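Local structure of methylocystis parvus OBBP MbnE (Methylocystis parvus OBBP, 5ICQ) at residues Gln89-Gly93 against Asn94-Gly98; Phe152-Leu155 against Lys156-Arg160; Thr174-Asp177 against Pro178-Ala182; Ala207-Val210 against Glu211-Ser214. The protein probably binds methanobactin, a copper-chelating peptide, in the periplasm and serves as the solute-binding component of its uptake machinery. All blocks are in the same frame, centred on the assembly; numbering follows the deposited sequence.

Contact 1 of 4, residues Gln89-Gly93 against Asn94-Gly98; sequences QGLVG and NVFQG
The side chain of N94 doubles back along the chain to the carbonyl of G90. Its CB starts 3.3 Å from G90 O, so the methylene already lies beside that oxygen. With chi1 at -69°, CG stands next to the backbone N and opposite the carbonyl carbon, and the chain runs on past the same carbonyl group. At the tip, ND2 donates to G90 O over 2.9 Å, the acceptor lying close to the amide plane but the donor tilted 31° from the plane of the G90 carbonyl. ND2 also bonds to T601 OG1, and these two bonds fix the rotation of the amide. With an alanine here, G90 O would probably be left without its amide donor and T601 OG1 without this mate, and a gap would open beside Y258 and L240.

The loop that holds this side chain lies between strands 65-71 and 100-103, and its backbone forms a pi-turn, F96 N bonding to L91 O at 3.0 Å. V95 N reaches that same oxygen from the opposite face of its plane. Inside the turn G93, at positive phi, makes a tight gamma turn with a weak bond from N94 N to V92 O; a CB on G93 would be jammed against V92 O. G93 N returns a bond to F96 O at 2.8 Å. On the apolar side L91 and V95 lie side by side, CD2 to CG2 4.1 Å, while L91 CB sits 3.9 Å from F96 CE2. The F96 ring has V95 CG1 over the centre of one face and meets F80 edge-to-face.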
loop_
_atom_site.group_PDB
_atom_site.type_symbol
_atom_site.label_atom_id
_atom_site.label_comp_id
_atom_site.label_asym_id
_atom_site.label_seq_id
_atom_site.Cartn_x
_atom_site.Cartn_y
_atom_site.Cartn_z
ATOM N N GLN A 89 -0.774 16.161 -4.810
ATOM C CA GLN A 89 0.106 15.072 -5.198
ATOM C C GLN A 89 1.117 15.581 -6.217
ATOM O O GLN A 89 1.033 16.707 -6.697
ATOM C CB GLN A 89 -0.695 13.905 -5.774
ATOM C CG GLN A 89 -1.490 13.154 -4.735
ATOM C CD GLN A 89 -2.488 12.209 -5.371
ATOM O OE1 GLN A 89 -3.694 12.452 -5.346
ATOM N NE2 GLN A 89 -1.988 11.139 -5.970
ATOM N N GLY A 90 2.096 14.739 -6.533
ATOM C CA GLY A 90 3.094 15.108 -7.512
ATOM C C GLY A 90 4.301 15.832 -6.956
ATOM O O GLY A 90 5.177 16.214 -7.737
ATOM N N LEU A 91 4.386 16.032 -5.634
ATOM C CA LEU A 91 5.516 16.782 -5.092
ATOM C C LEU A 91 6.670 15.880 -4.696
ATOM O O LEU A 91 7.839 16.242 -4.878
ATOM C CB LEU A 91 5.073 17.608 -3.880
ATOM C CG LEU A 91 4.052 18.690 -4.207
ATOM C CD1 LEU A 91 3.414 19.235 -2.912
ATOM C CD2 LEU A 91 4.709 19.802 -4.993
ATOM N N VAL A 92 6.368 14.715 -4.136
ATOM C CA VAL A 92 7.417 13.771 -3.798
ATOM C C VAL A 92 8.055 13.278 -5.085
ATOM O O VAL A 92 7.359 13.001 -6.074
ATOM C CB VAL A 92 6.834 12.614 -2.967
ATOM C CG1 VAL A 92 7.899 11.564 -2.679
ATOM C CG2 VAL A 92 6.233 13.153 -1.664
ATOM N N GLY A 93 9.387 13.200 -5.097
ATOM C CA GLY A 93 10.090 12.733 -6.279
ATOM C C GLY A 93 10.356 13.850 -7.271
ATOM O O GLY A 93 11.511 14.120 -7.606
ATOM N N ASN A 94 9.291 14.516 -7.733
ATOM C CA ASN A 94 9.447 15.612 -8.689
ATOM C C ASN A 94 10.119 16.825 -8.059
ATOM O O ASN A 94 10.911 17.512 -8.717
ATOM C CB ASN A 94 8.087 16.018 -9.253
ATOM C CG ASN A 94 7.493 14.955 -10.157
ATOM O OD1 ASN A 94 8.205 14.314 -10.940
ATOM N ND2 ASN A 94 6.188 14.758 -10.048
ATOM N N VAL A 95 9.780 17.136 -6.811
ATOM C CA VAL A 95 10.309 18.307 -6.113
ATOM C C VAL A 95 11.172 17.901 -4.926
ATOM O O VAL A 95 12.337 18.293 -4.830
ATOM C CB VAL A 95 9.169 19.253 -5.666
ATOM C CG1 VAL A 95 9.741 20.440 -4.920
ATOM C CG2 VAL A 95 8.376 19.732 -6.870
ATOM N N PHE A 96 10.625 17.089 -4.023
ATOM C CA PHE A 96 11.329 16.670 -2.814
ATOM C C PHE A 96 11.999 15.319 -3.023
ATOM O O PHE A 96 11.343 14.356 -3.434
ATOM C CB PHE A 96 10.359 16.573 -1.636
ATOM C CG PHE A 96 9.635 17.854 -1.342
ATOM C CD1 PHE A 96 10.322 18.955 -0.852
ATOM C CD2 PHE A 96 8.269 17.944 -1.532
ATOM C CE1 PHE A 96 9.656 20.133 -0.561
ATOM C CE2 PHE A 96 7.587 19.118 -1.239
ATOM C CZ PHE A 96 8.281 20.215 -0.761
ATOM N N GLN A 97 13.286 15.235 -2.693
ATOM C CA GLN A 97 14.076 14.042 -2.963
ATOM C C GLN A 97 14.602 13.433 -1.674
ATOM O O GLN A 97 14.930 14.143 -0.723
ATOM C CB GLN A 97 15.285 14.359 -3.846
ATOM C CG GLN A 97 14.952 14.934 -5.180
ATOM C CD GLN A 97 16.201 15.052 -6.010
ATOM O OE1 GLN A 97 17.162 15.716 -5.611
ATOM N NE2 GLN A 97 16.217 14.373 -7.146
ATOM N N GLY A 98 14.739 12.107 -1.669
ATOM C CA GLY A 98 15.405 11.430 -0.577
ATOM C C GLY A 98 16.894 11.254 -0.809
ATOM O O GLY A 98 17.450 11.594 -1.855
HETATM O O HOH W 1 13.850 12.691 -7.911
#

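Contact 2 of 4, residues Phe152-Leu155 against Lys156-Arg160. With SO4 (sulfate ion), chain F.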
loop_
_atom_site.group_PDB
_atom_site.type_symbol
_atom_site.label_atom_id
_atom_site.label_comp_id
_atom_site.label_asym_id
_atom_site.label_seq_id
_atom_site.Cartn_x
_atom_site.Cartn_y
_atom_site.Cartn_z
ATOM N N PHE A 152 15.938 15.685 9.395
ATOM C CA PHE A 152 15.736 14.621 10.372
ATOM C C PHE A 152 15.122 15.164 11.656
ATOM O O PHE A 152 14.128 14.627 12.154
ATOM C CB PHE A 152 17.072 13.934 10.659
ATOM C CG PHE A 152 17.013 12.935 11.782
ATOM C CD1 PHE A 152 16.494 11.666 11.569
ATOM C CD2 PHE A 152 17.492 13.260 13.044
ATOM C CE1 PHE A 152 16.442 10.737 12.604
ATOM C CE2 PHE A 152 17.442 12.332 14.084
ATOM C CZ PHE A 152 16.918 11.072 13.858
ATOM N N ASP A 153 15.704 16.234 12.206
ATOM C CA ASP A 153 15.178 16.814 13.444
ATOM C C ASP A 153 13.750 17.317 13.276
ATOM O O ASP A 153 12.905 17.117 14.159
ATOM C CB ASP A 153 16.071 17.956 13.915
ATOM C CG ASP A 153 17.412 17.477 14.410
ATOM O OD1 ASP A 153 17.487 16.332 14.909
ATOM O OD2 ASP A 153 18.385 18.256 14.315
ATOM N N LEU A 154 13.468 17.991 12.159
ATOM C CA LEU A 154 12.137 18.547 11.930
ATOM C C LEU A 154 11.099 17.443 11.793
ATOM O O LEU A 154 10.009 17.519 12.372
ATOM C CB LEU A 154 12.141 19.420 10.672
ATOM C CG LEU A 154 10.789 19.943 10.174
ATOM C CD1 LEU A 154 10.159 20.875 11.212
ATOM C CD2 LEU A 154 10.960 20.656 8.841
ATOM N N LEU A 155 11.420 16.411 11.016
ATOM C CA LEU A 155 10.449 15.356 10.762
ATOM C C LEU A 155 10.275 14.457 11.975
ATOM O O LEU A 155 9.178 13.923 12.201
ATOM C CB LEU A 155 10.883 14.549 9.540
ATOM C CG LEU A 155 10.819 15.385 8.263
ATOM C CD1 LEU A 155 11.576 14.713 7.110
ATOM C CD2 LEU A 155 9.370 15.659 7.876
ATOM N N LYS A 156 11.338 14.275 12.759
ATOM C CA LYS A 156 11.209 13.539 14.011
ATOM C C LYS A 156 10.224 14.224 14.947
ATOM O O LYS A 156 9.452 13.559 15.647
ATOM C CB LYS A 156 12.570 13.407 14.689
ATOM C CG LYS A 156 12.496 12.651 16.011
ATOM C CD LYS A 156 13.870 12.190 16.478
ATOM C CE LYS A 156 14.634 13.302 17.158
ATOM N NZ LYS A 156 15.561 12.748 18.195
ATOM N N ALA A 157 10.221 15.556 14.957
ATOM C CA ALA A 157 9.320 16.295 15.833
ATOM C C ALA A 157 7.938 16.499 15.221
ATOM O O ALA A 157 6.945 16.493 15.955
ATOM C CB ALA A 157 9.940 17.649 16.191
ATOM N N LYS A 158 7.837 16.661 13.895
ATOM C CA LYS A 158 6.594 17.134 13.291
ATOM C C LYS A 158 6.076 16.261 12.154
ATOM O O LYS A 158 5.110 16.653 11.487
ATOM C CB LYS A 158 6.764 18.570 12.765
ATOM C CG LYS A 158 7.192 19.586 13.810
ATOM C CD LYS A 158 6.196 19.640 14.954
ATOM C CE LYS A 158 5.879 21.074 15.342
ATOM N NZ LYS A 158 7.074 21.802 15.857
ATOM N N GLY A 159 6.684 15.109 11.894
ATOM C CA GLY A 159 6.288 14.298 10.759
ATOM C C GLY A 159 5.119 13.384 11.073
ATOM O O GLY A 159 4.423 13.535 12.083
ATOM N N ARG A 160 4.921 12.404 10.191
ATOM C CA ARG A 160 3.863 11.415 10.358
ATOM C C ARG A 160 4.131 10.539 11.579
ATOM O O ARG A 160 5.276 10.400 12.013
ATOM C CB ARG A 160 3.750 10.553 9.101
ATOM C CG ARG A 160 3.590 11.355 7.827
ATOM C CD ARG A 160 2.875 10.542 6.762
ATOM N NE ARG A 160 1.650 9.943 7.288
ATOM C CZ ARG A 160 0.521 10.613 7.512
ATOM N NH1 ARG A 160 0.452 11.914 7.253
ATOM N NH2 ARG A 160 -0.538 9.978 7.998
HETATM S S SO4 F . 2.190 6.727 9.252
HETATM O O1 SO4 F . 2.434 7.041 10.655
HETATM O O2 SO4 F . 1.201 7.661 8.721
HETATM O O3 SO4 F . 3.441 6.848 8.507
HETATM O O4 SO4 F . 1.681 5.361 9.133
#
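F152 to G159 make up the last turns of helix 145-158 and its exit, with F152 and K156 packed one turn apart. The backbone bonds run i to i+4, K156 N to F152 O at 2.9 Å and K158 N to L154 O at 2.8 Å. The final one, G159 N to L155 O, is also 2.8 Å; both of these last bonds are bent at the hydrogen (135°), and at G159, where the chain leaves helical geometry, the donor also sits farther off the carbonyl direction. A CB on this glycine would clash with L155 O.

Two side-chain pairs follow the same spacing. F152 has its CG swung opposite the backbone N (chi1 173°), which carries the ring along the helix until CZ lies 4.2 Å from K156 CD, the two side chains crossing obliquely. The lysine chain bends at chi3 (81°) beyond that point, and its amine stays well short of the D153 carboxylate. L154 and K158 meet at about a right angle, CD1 to CG 4.1 Å, so the lysine gives its aliphatic root to the leucine while its amine leads off. L155 packs on M200 and on Q163 and Y167 of the next helix.

R160 is the N-cap of helix 161-168, its backbone N bonded to Q163 OE1. Its guanidinium turns an edge to a sulfate ion, probably from the crystallisation liquor, and grips one oxygen twice: NE to O2 at 2.7 Å and NH2 to O2 at 3.0 Å. Q162 N also binds the ion, an arrangement characteristic of an anion held at a helix N-terminus by backbone N-H and an arginine.

Contact 3 of 4, residues Thr174-Asp177 against Pro178-Ala182; sequences TAPD and PHRVA
This is a beta-hairpin contact at the surface: T174 of strand 172-175 pairs with A182 of strand 180-184, and a type I turn from D177 to R180 closes the loop. T174 and A182 form an antiparallel hydrogen-bonded pair, with A182 N to T174 O at 2.8 Å and T174 N to A182 O at 3.0 Å. A water joins T174 OG1 to A182 O at the end of the pair.

In the turn, R180 N reaches D177 O at 3.1 Å, from well above the carbonyl plane. D177 adds an Asx turn: its CG lies between the backbone N and carbonyl carbon (chi1 61°), which folds the carboxylate over the loop so that OD1 takes H179 N at 2.9 Å, on its anti side. The other oxygen, OD2, makes a long, weak salt bridge to R180 NH1 (3.4 Å), the carboxylate and guanidinium planes 72° apart. P176 CG presses on R180 CB at 3.7 Å, the two side chains crossing at about a right angle. Exchanging D177 for an alanine would probably deprive H179 N of its side-chain acceptor and leave the R180 guanidinium without this nearby carboxylate.

A175 and V181 rest on helix 145-158, at A145, L149 and V148, while the backbones of H179 and V181 bond to L131 and F129 of strand 126-131, which puts the hairpin at one end of the antiparallel sheet, over the start of that helix.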
loop_
_atom_site.group_PDB
_atom_site.type_symbol
_atom_site.label_atom_id
_atom_site.label_comp_id
_atom_site.label_asym_id
_atom_site.label_seq_id
_atom_site.Cartn_x
_atom_site.Cartn_y
_atom_site.Cartn_z
ATOM N N THR A 174 24.708 12.677 13.457
ATOM C CA THR A 174 25.788 13.653 13.453
ATOM C C THR A 174 26.349 13.798 12.047
ATOM O O THR A 174 26.106 12.976 11.158
ATOM C CB THR A 174 26.925 13.260 14.402
ATOM O OG1 THR A 174 27.535 12.061 13.917
ATOM C CG2 THR A 174 26.416 13.033 15.819
ATOM N N ALA A 175 27.124 14.864 11.858
ATOM C CA ALA A 175 27.791 15.158 10.592
ATOM C C ALA A 175 29.286 15.214 10.870
ATOM O O ALA A 175 29.801 16.261 11.289
ATOM C CB ALA A 175 27.291 16.473 10.000
ATOM N N PRO A 176 30.018 14.116 10.674
ATOM C CA PRO A 176 31.477 14.181 10.873
ATOM C C PRO A 176 32.147 15.210 9.978
ATOM O O PRO A 176 33.193 15.756 10.346
ATOM C CB PRO A 176 31.943 12.750 10.559
ATOM C CG PRO A 176 30.815 12.113 9.816
ATOM C CD PRO A 176 29.562 12.764 10.315
ATOM N N ASP A 177 31.564 15.494 8.821
ATOM C CA ASP A 177 31.983 16.592 7.962
ATOM C C ASP A 177 30.781 16.992 7.114
ATOM O O ASP A 177 29.755 16.291 7.116
ATOM C CB ASP A 177 33.190 16.191 7.094
ATOM C CG ASP A 177 32.885 15.034 6.174
ATOM O OD1 ASP A 177 32.220 15.260 5.137
ATOM O OD2 ASP A 177 33.319 13.903 6.483
ATOM N N PRO A 178 30.852 18.119 6.393
ATOM C CA PRO A 178 29.658 18.600 5.667
ATOM C C PRO A 178 29.122 17.649 4.599
ATOM O O PRO A 178 28.020 17.896 4.089
ATOM C CB PRO A 178 30.139 19.917 5.037
ATOM C CG PRO A 178 31.221 20.380 5.942
ATOM C CD PRO A 178 31.931 19.129 6.368
ATOM N N HIS A 179 29.841 16.579 4.246
ATOM C CA HIS A 179 29.383 15.660 3.206
ATOM C C HIS A 179 29.090 14.259 3.725
ATOM O O HIS A 179 28.970 13.324 2.920
ATOM C CB HIS A 179 30.408 15.596 2.074
ATOM C CG HIS A 179 30.557 16.890 1.336
ATOM N ND1 HIS A 179 31.678 17.685 1.445
ATOM C CD2 HIS A 179 29.714 17.538 0.497
ATOM C CE1 HIS A 179 31.525 18.762 0.696
ATOM N NE2 HIS A 179 30.341 18.698 0.110
ATOM N N ARG A 180 28.984 14.081 5.040
ATOM C CA ARG A 180 28.670 12.788 5.628
ATOM C C ARG A 180 27.640 12.968 6.733
ATOM O O ARG A 180 27.743 13.900 7.533
ATOM C CB ARG A 180 29.927 12.118 6.203
ATOM C CG ARG A 180 30.833 11.463 5.179
ATOM C CD ARG A 180 32.128 10.995 5.839
ATOM N NE ARG A 180 32.945 10.169 4.956
ATOM C CZ ARG A 180 33.758 10.639 4.014
ATOM N NH1 ARG A 180 33.869 11.945 3.817
ATOM N NH2 ARG A 180 34.463 9.802 3.264
ATOM N N VAL A 181 26.653 12.074 6.777
ATOM C CA VAL A 181 25.679 12.006 7.863
ATOM C C VAL A 181 25.769 10.614 8.476
ATOM O O VAL A 181 25.520 9.614 7.788
ATOM C CB VAL A 181 24.247 12.283 7.378
ATOM C CG1 VAL A 181 23.273 12.213 8.556
ATOM C CG2 VAL A 181 24.173 13.630 6.675
ATOM N N ALA A 182 26.107 10.550 9.766
ATOM C CA ALA A 182 26.285 9.295 10.492
ATOM C C ALA A 182 25.120 9.091 11.450
ATOM O O ALA A 182 24.866 9.940 12.317
ATOM C CB ALA A 182 27.611 9.300 11.256
HETATM O O HOH W 2 25.986 9.635 14.818
#

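Contact 4 of 4, residues Ala207-Val210 against Glu211-Ser214; sequences ALDV and ERFS
An Asx turn sits in the long surface loop between helix 193-198 and strand 227-233: D209 accepts the N-H of E211 on its side chain. With CG opposite the backbone N (chi1 -175°), the carboxylate folds forward and OD1 meets E211 N at 3.0 Å, from the anti side and out of the carboxylate plane. OD2 lies 3.8 Å from R212 CG, so the arginine passes the aspartate with its aliphatic part; its NE makes a salt bridge with D215 instead.

E211 bends at chi2 and runs alongside V210, bringing OE1 to 3.3 Å from V210 CG2. The same oxygen is 3.7 Å from D209 OD1, and two carboxylates this near are likely to make it harder for both to stay fully ionised.

The chain coils through E211, R212 and F213 as in a helix but never settles into its repeating bonds, so the element is a pair of overlapping turns. R212 N reaches D209 O weakly, and F213 N bonds to V210 O at 3.2 Å. That second bond is fairly straight at the hydrogen, 158°, yet the donor stands 71° above the carbonyl plane and uses no lone pair. V210 O and E211 O also both take a hydrogen from one water, which reaches S214 OG as well. F213 O bonds to N81 ND2.

The inward side chains are apolar. L208 CD2 approaches F213 CD1 at 4.3 Å, and L208 leans on L203. V210 packs on F150 of helix 145-158, and that helix, through L154, also meets both L208 and F213.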
loop_
_atom_site.group_PDB
_atom_site.type_symbol
_atom_site.label_atom_id
_atom_site.label_comp_id
_atom_site.label_asym_id
_atom_site.label_seq_id
_atom_site.Cartn_x
_atom_site.Cartn_y
_atom_site.Cartn_z
ATOM N N ALA A 207 15.726 27.678 3.583
ATOM C CA ALA A 207 14.533 28.155 2.897
ATOM C C ALA A 207 13.220 27.598 3.442
ATOM O O ALA A 207 12.175 27.808 2.813
ATOM C CB ALA A 207 14.624 27.835 1.404
ATOM N N LEU A 208 13.224 26.889 4.567
ATOM C CA LEU A 208 12.000 26.319 5.128
ATOM C C LEU A 208 11.762 26.956 6.488
ATOM O O LEU A 208 12.625 26.878 7.368
ATOM C CB LEU A 208 12.093 24.794 5.256
ATOM C CG LEU A 208 10.832 24.015 5.661
ATOM C CD1 LEU A 208 10.935 22.558 5.235
ATOM C CD2 LEU A 208 10.570 24.074 7.162
ATOM N N ASP A 209 10.593 27.573 6.654
ATOM C CA ASP A 209 10.188 28.178 7.921
ATOM C C ASP A 209 9.628 27.080 8.822
ATOM O O ASP A 209 8.545 26.553 8.556
ATOM C CB ASP A 209 9.146 29.264 7.658
ATOM C CG ASP A 209 8.745 30.032 8.916
ATOM O OD1 ASP A 209 8.929 29.517 10.038
ATOM O OD2 ASP A 209 8.227 31.160 8.767
ATOM N N VAL A 210 10.352 26.729 9.889
ATOM C CA VAL A 210 9.919 25.570 10.664
ATOM C C VAL A 210 8.616 25.860 11.403
ATOM O O VAL A 210 7.824 24.944 11.652
ATOM C CB VAL A 210 11.026 25.097 11.628
ATOM C CG1 VAL A 210 12.349 24.953 10.888
ATOM C CG2 VAL A 210 11.168 26.033 12.796
ATOM N N GLU A 211 8.351 27.126 11.745
ATOM C CA GLU A 211 7.117 27.434 12.467
ATOM C C GLU A 211 5.884 27.291 11.578
ATOM O O GLU A 211 4.789 27.015 12.084
ATOM C CB GLU A 211 7.198 28.840 13.069
ATOM C CG GLU A 211 7.792 28.874 14.478
ATOM C CD GLU A 211 9.273 28.580 14.507
ATOM O OE1 GLU A 211 9.978 29.008 13.568
ATOM O OE2 GLU A 211 9.728 27.913 15.465
ATOM N N ARG A 212 6.035 27.480 10.259
ATOM C CA ARG A 212 4.941 27.296 9.306
ATOM C C ARG A 212 4.709 25.838 8.931
ATOM O O ARG A 212 3.708 25.543 8.266
ATOM C CB ARG A 212 5.206 28.073 8.008
ATOM C CG ARG A 212 4.911 29.560 8.005
ATOM C CD ARG A 212 3.441 29.902 8.296
ATOM N NE ARG A 212 2.459 29.535 7.267
ATOM C CZ ARG A 212 2.380 30.084 6.051
ATOM N NH1 ARG A 212 3.246 31.018 5.672
ATOM N NH2 ARG A 212 1.434 29.692 5.200
ATOM N N PHE A 213 5.598 24.926 9.341
ATOM C CA PHE A 213 5.560 23.551 8.838
ATOM C C PHE A 213 4.213 22.883 9.096
ATOM O O PHE A 213 3.722 22.114 8.260
ATOM C CB PHE A 213 6.692 22.738 9.473
ATOM C CG PHE A 213 6.823 21.342 8.921
ATOM C CD1 PHE A 213 7.472 21.119 7.718
ATOM C CD2 PHE A 213 6.312 20.254 9.615
ATOM C CE1 PHE A 213 7.604 19.830 7.208
ATOM C CE2 PHE A 213 6.443 18.968 9.118
ATOM C CZ PHE A 213 7.087 18.757 7.915
ATOM N N SER A 214 3.591 23.166 10.238
ATOM C CA SER A 214 2.337 22.506 10.583
ATOM C C SER A 214 1.110 23.156 9.953
ATOM O O SER A 214 -0.000 22.642 10.134
ATOM C CB SER A 214 2.172 22.480 12.103
ATOM O OG SER A 214 2.346 23.787 12.630
HETATM O O HOH W 3 4.810 24.378 12.722
#

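Contact 1 is the buried one, a loop packed against the four-stranded mixed sheet, and a side-chain amide and backbone bonds carry it. Contact 2 is partly buried, with apolar side chains inward and lysines and a sulfate-binding arginine outward. Contacts 3 and 4 lie at the surface, and each uses an aspartate in an Asx turn. Helix 145-158 ties three of them together: its start underlies the hairpin of contact 3, and its end touches contact 4, where L155 CD2 is 3.8 Å from F213 CZ. Contacts 2 and 4 have centres about 12 Å apart, whereas contact 1 touches none of the others.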